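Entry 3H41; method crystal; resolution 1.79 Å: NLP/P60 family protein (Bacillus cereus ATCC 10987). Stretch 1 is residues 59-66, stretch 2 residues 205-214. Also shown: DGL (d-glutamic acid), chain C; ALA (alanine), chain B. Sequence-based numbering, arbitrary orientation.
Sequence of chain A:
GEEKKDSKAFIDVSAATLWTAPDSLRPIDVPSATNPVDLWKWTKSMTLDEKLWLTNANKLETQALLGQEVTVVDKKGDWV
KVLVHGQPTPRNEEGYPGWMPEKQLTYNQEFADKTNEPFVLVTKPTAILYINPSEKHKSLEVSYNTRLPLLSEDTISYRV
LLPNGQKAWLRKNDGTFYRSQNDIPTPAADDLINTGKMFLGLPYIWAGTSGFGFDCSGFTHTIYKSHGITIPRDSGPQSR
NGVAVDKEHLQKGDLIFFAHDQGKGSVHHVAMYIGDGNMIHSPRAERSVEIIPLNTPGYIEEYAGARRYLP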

# COMPACT_ATOMS: atom_id res chain seq x y z
N LYS A 59 6.97 -12.66 9.64
CA LYS A 59 5.99 -12.13 10.59
C LYS A 59 4.78 -11.42 9.99
O LYS A 59 3.74 -11.39 10.64
CB LYS A 59 6.65 -11.20 11.59
CG LYS A 59 7.55 -11.92 12.59
CD LYS A 59 6.69 -12.70 13.61
CE LYS A 59 7.50 -13.77 14.33
NZ LYS A 59 7.58 -14.97 13.49
N LEU A 60 4.96 -10.80 8.83
CA LEU A 60 3.97 -9.92 8.21
C LEU A 60 3.43 -10.40 6.87
O LEU A 60 4.11 -11.10 6.10
CB LEU A 60 4.55 -8.52 8.00
CG LEU A 60 5.12 -7.79 9.22
CD1 LEU A 60 5.60 -6.34 8.87
CD2 LEU A 60 4.15 -7.80 10.43
N GLU A 61 2.22 -9.95 6.57
CA GLU A 61 1.52 -10.30 5.35
C GLU A 61 1.39 -9.12 4.42
O GLU A 61 1.79 -9.19 3.28
CB GLU A 61 0.13 -10.83 5.70
CG GLU A 61 0.14 -12.16 6.42
CD GLU A 61 0.43 -13.34 5.50
OE1 GLU A 61 0.97 -13.16 4.37
OE2 GLU A 61 0.11 -14.47 5.92
N THR A 62 0.77 -8.04 4.92
CA THR A 62 0.50 -6.87 4.11
C THR A 62 0.08 -5.73 5.02
O THR A 62 0.08 -5.86 6.23
CB THR A 62 -0.59 -7.14 3.05
OG1 THR A 62 -0.64 -6.03 2.11
CG2 THR A 62 -1.95 -7.39 3.71
N GLN A 63 -0.25 -4.60 4.44
CA GLN A 63 -0.90 -3.55 5.19
C GLN A 63 -2.12 -3.10 4.42
O GLN A 63 -2.13 -3.18 3.19
CB GLN A 63 0.03 -2.36 5.39
CG GLN A 63 1.22 -2.61 6.37
CD GLN A 63 2.10 -1.38 6.50
OE1 GLN A 63 2.35 -0.69 5.49
NE2 GLN A 63 2.53 -1.07 7.72
N ALA A 64 -3.15 -2.65 5.15
CA ALA A 64 -4.40 -2.18 4.54
C ALA A 64 -4.66 -0.78 5.03
O ALA A 64 -4.44 -0.48 6.22
CB ALA A 64 -5.56 -3.10 4.90
N LEU A 65 -5.13 0.09 4.13
CA LEU A 65 -5.34 1.50 4.49
C LEU A 65 -6.72 1.82 5.09
O LEU A 65 -7.70 1.13 4.81
CB LEU A 65 -5.13 2.40 3.28
CG LEU A 65 -3.80 2.30 2.51
CD1 LEU A 65 -3.72 3.32 1.34
CD2 LEU A 65 -2.61 2.43 3.48
N LEU A 66 -6.77 2.91 5.87
CA LEU A 66 -8.01 3.49 6.35
C LEU A 66 -9.11 3.38 5.31
O LEU A 66 -8.93 3.76 4.14
CB LEU A 66 -7.79 4.96 6.71
CG LEU A 66 -9.03 5.66 7.28
CD1 LEU A 66 -9.22 5.26 8.71
CD2 LEU A 66 -8.85 7.21 7.11
N DGL C . 6.69 -9.15 0.00
CA DGL C . 7.77 -9.66 -0.85
C DGL C . 7.25 -10.14 -2.17
O DGL C . 7.83 -11.03 -2.81
CB DGL C . 8.83 -8.57 -1.06
CG DGL C . 10.09 -9.05 -1.80
CD DGL C . 10.68 -10.38 -1.32
OE1 DGL C . 11.73 -10.32 -0.66
OE2 DGL C . 10.15 -11.48 -1.63
OXT DGL C . 6.26 -9.60 -2.67
N ALA B . 3.38 -10.13 1.29
CA ALA B . 4.71 -9.39 1.41
C ALA B . 5.73 -9.97 0.44
O ALA B . 5.67 -11.15 0.10
CB ALA B . 5.26 -9.49 2.83
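Stretch 2 (205-214) IWAGTSGFGF

The most unusual feature of this contact is that a strand is held to its neighbour by side chains rather than by a ladder of backbone hydrogen bonds. Two hydrogen bonds cross between the stretches, both join Gln63 to Thr209, and each pairs a backbone amide of one residue with the side chain of the other. Gln63 N donates to Thr209 OG1 at 3.2 Å, while Thr209 N donates to Gln63 OE1 at 2.9 Å with the better angle, 160°. The exchange is reciprocal, and it illustrates a general principle: polar side chains can join neighbouring chains where the main chains make no hydrogen bond to each other.

The register makes the arrangement plain. Stretch 1 is a strand from Leu60 to Leu65, with a kink at Glu61, where psi is -57°, and stretch 2 runs along it in the same sense from Trp206 to Ser210, so that Thr62 CA faces Ala207 CA at 4.7 Å, Gln63 CA faces Thr209 CA at 5.2 Å, and Leu65 CA lies 7.3 Å from Ser210 CA. The two paths therefore separate between Ala207 and Ser210. Stretch 2 is also far from straight. A type II turn spans Ile205 to Gly208, closed by Gly208 N donating to Ile205 O at 3.0 Å, and Ala207 occupies its third position with a positive phi of 66°. A short strand at Thr209 and Ser210 follows, then a type I turn from Ser210 to Gly213, where Gly213 N donates to Ser210 O at 3.0 Å. Gly213 and Phe214 then form a strand running back, with Ile205 N donating to Phe214 O at 3.2 Å.

The first turn presses its methyl group into stretch 1: Ala207 CB lies 3.5 Å from Leu60 CB. The same leucine reaches the preceding residue, with Leu60 CD1 3.3 Å from Trp206 O and Leu60 CB 4.0 Å from Trp206 CD1. Water 1 bridges this end, donating to Leu60 O at 2.7 Å and accepting from Trp206 NE1 at 2.9 Å. The contact also borders the bound groups. The alanine ligand places its CB over one face of the Trp206 ring, 3.6 Å from Trp206 CE2, and its N donates to Glu61 O at 2.7 Å, so both stretches help to hold it.

At the centre, Thr209 takes part in a further bond within its own stretch, its OG1 donating to Ala207 O at 2.8 Å. The hydroxyl thus ties the turn to the strand while accepting from Gln63. Gln63, with the largest area covered by the partner, extends its side chain so that OE1 also lies 3.3 Å from Gly208 CA. Water 2 donates to Gln63 OE1 and to Gly213 O, each at 2.7 Å, and accepts from Ser210 OG at 2.6 Å, linking the glutamine to the second turn. Ser210 OG in turn accepts from Phe212 N at 3.1 Å. Beyond this point Leu65 makes the packing contact: its CD2 rests 3.5 Å from Ser210 CB and 3.7 Å from Thr209 O, spanning the wider gap with its side chain.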

# COMPACT_ATOMS: atom_id res chain seq x y z
N ILE A 205 10.04 -0.88 4.51
CA ILE A 205 9.64 -1.79 5.59
C ILE A 205 9.00 -3.03 4.91
O ILE A 205 8.25 -2.90 3.97
CB ILE A 205 8.73 -1.09 6.64
CG1 ILE A 205 8.64 -1.88 7.97
CG2 ILE A 205 7.36 -0.81 6.07
CD1 ILE A 205 9.94 -1.91 8.76
N TRP A 206 9.30 -4.21 5.42
CA TRP A 206 8.66 -5.44 4.95
C TRP A 206 7.14 -5.34 5.08
O TRP A 206 6.62 -4.85 6.07
CB TRP A 206 9.20 -6.63 5.74
CG TRP A 206 8.78 -7.99 5.29
CD1 TRP A 206 8.01 -8.87 5.99
CD2 TRP A 206 9.17 -8.67 4.09
NE1 TRP A 206 7.88 -10.04 5.32
CE2 TRP A 206 8.60 -9.96 4.15
CE3 TRP A 206 9.95 -8.33 2.98
CZ2 TRP A 206 8.74 -10.89 3.13
CZ3 TRP A 206 10.13 -9.26 1.98
CH2 TRP A 206 9.54 -10.54 2.07
N ALA A 207 6.46 -5.82 4.04
CA ALA A 207 5.02 -5.76 3.94
C ALA A 207 4.45 -4.34 3.82
O ALA A 207 3.26 -4.16 3.86
CB ALA A 207 4.33 -6.56 5.16
N GLY A 208 5.30 -3.33 3.63
CA GLY A 208 4.84 -1.93 3.69
C GLY A 208 3.98 -1.66 2.47
O GLY A 208 4.35 -2.01 1.38
N THR A 209 2.81 -1.06 2.67
CA THR A 209 1.85 -0.87 1.61
C THR A 209 1.21 0.52 1.77
O THR A 209 0.02 0.71 1.54
CB THR A 209 0.79 -1.99 1.63
OG1 THR A 209 1.42 -3.24 2.01
CG2 THR A 209 0.12 -2.09 0.24
N SER A 210 2.03 1.48 2.18
CA SER A 210 1.54 2.85 2.42
C SER A 210 2.69 3.88 2.35
O SER A 210 3.88 3.52 2.34
CB SER A 210 0.85 2.90 3.77
OG SER A 210 1.81 3.18 4.76
N GLY A 211 2.33 5.16 2.34
CA GLY A 211 3.32 6.23 2.38
C GLY A 211 4.13 6.38 3.65
O GLY A 211 5.03 7.22 3.73
N PHE A 212 3.85 5.52 4.64
CA PHE A 212 4.69 5.42 5.84
C PHE A 212 5.85 4.44 5.65
O PHE A 212 6.69 4.30 6.54
CB PHE A 212 3.86 4.99 7.04
CG PHE A 212 2.77 5.96 7.42
CD1 PHE A 212 3.03 7.05 8.24
CD2 PHE A 212 1.48 5.74 7.00
CE1 PHE A 212 2.02 7.94 8.60
CE2 PHE A 212 0.45 6.61 7.38
CZ PHE A 212 0.73 7.72 8.17
N GLY A 213 5.89 3.75 4.51
CA GLY A 213 6.98 2.83 4.17
C GLY A 213 6.47 1.72 3.26
O GLY A 213 5.38 1.16 3.50
N PHE A 214 7.26 1.35 2.25
CA PHE A 214 6.88 0.30 1.28
C PHE A 214 7.89 -0.85 1.25
O PHE A 214 9.08 -0.61 1.43
CB PHE A 214 6.84 0.83 -0.13
CG PHE A 214 5.73 1.83 -0.41
CD1 PHE A 214 4.42 1.41 -0.53
CD2 PHE A 214 6.03 3.17 -0.65
CE1 PHE A 214 3.40 2.32 -0.85
CE2 PHE A 214 5.03 4.08 -0.96
CZ PHE A 214 3.71 3.65 -1.02
O HOH W 1 6.53 -12.37 6.36
O HOH W 2 3.69 1.64 5.61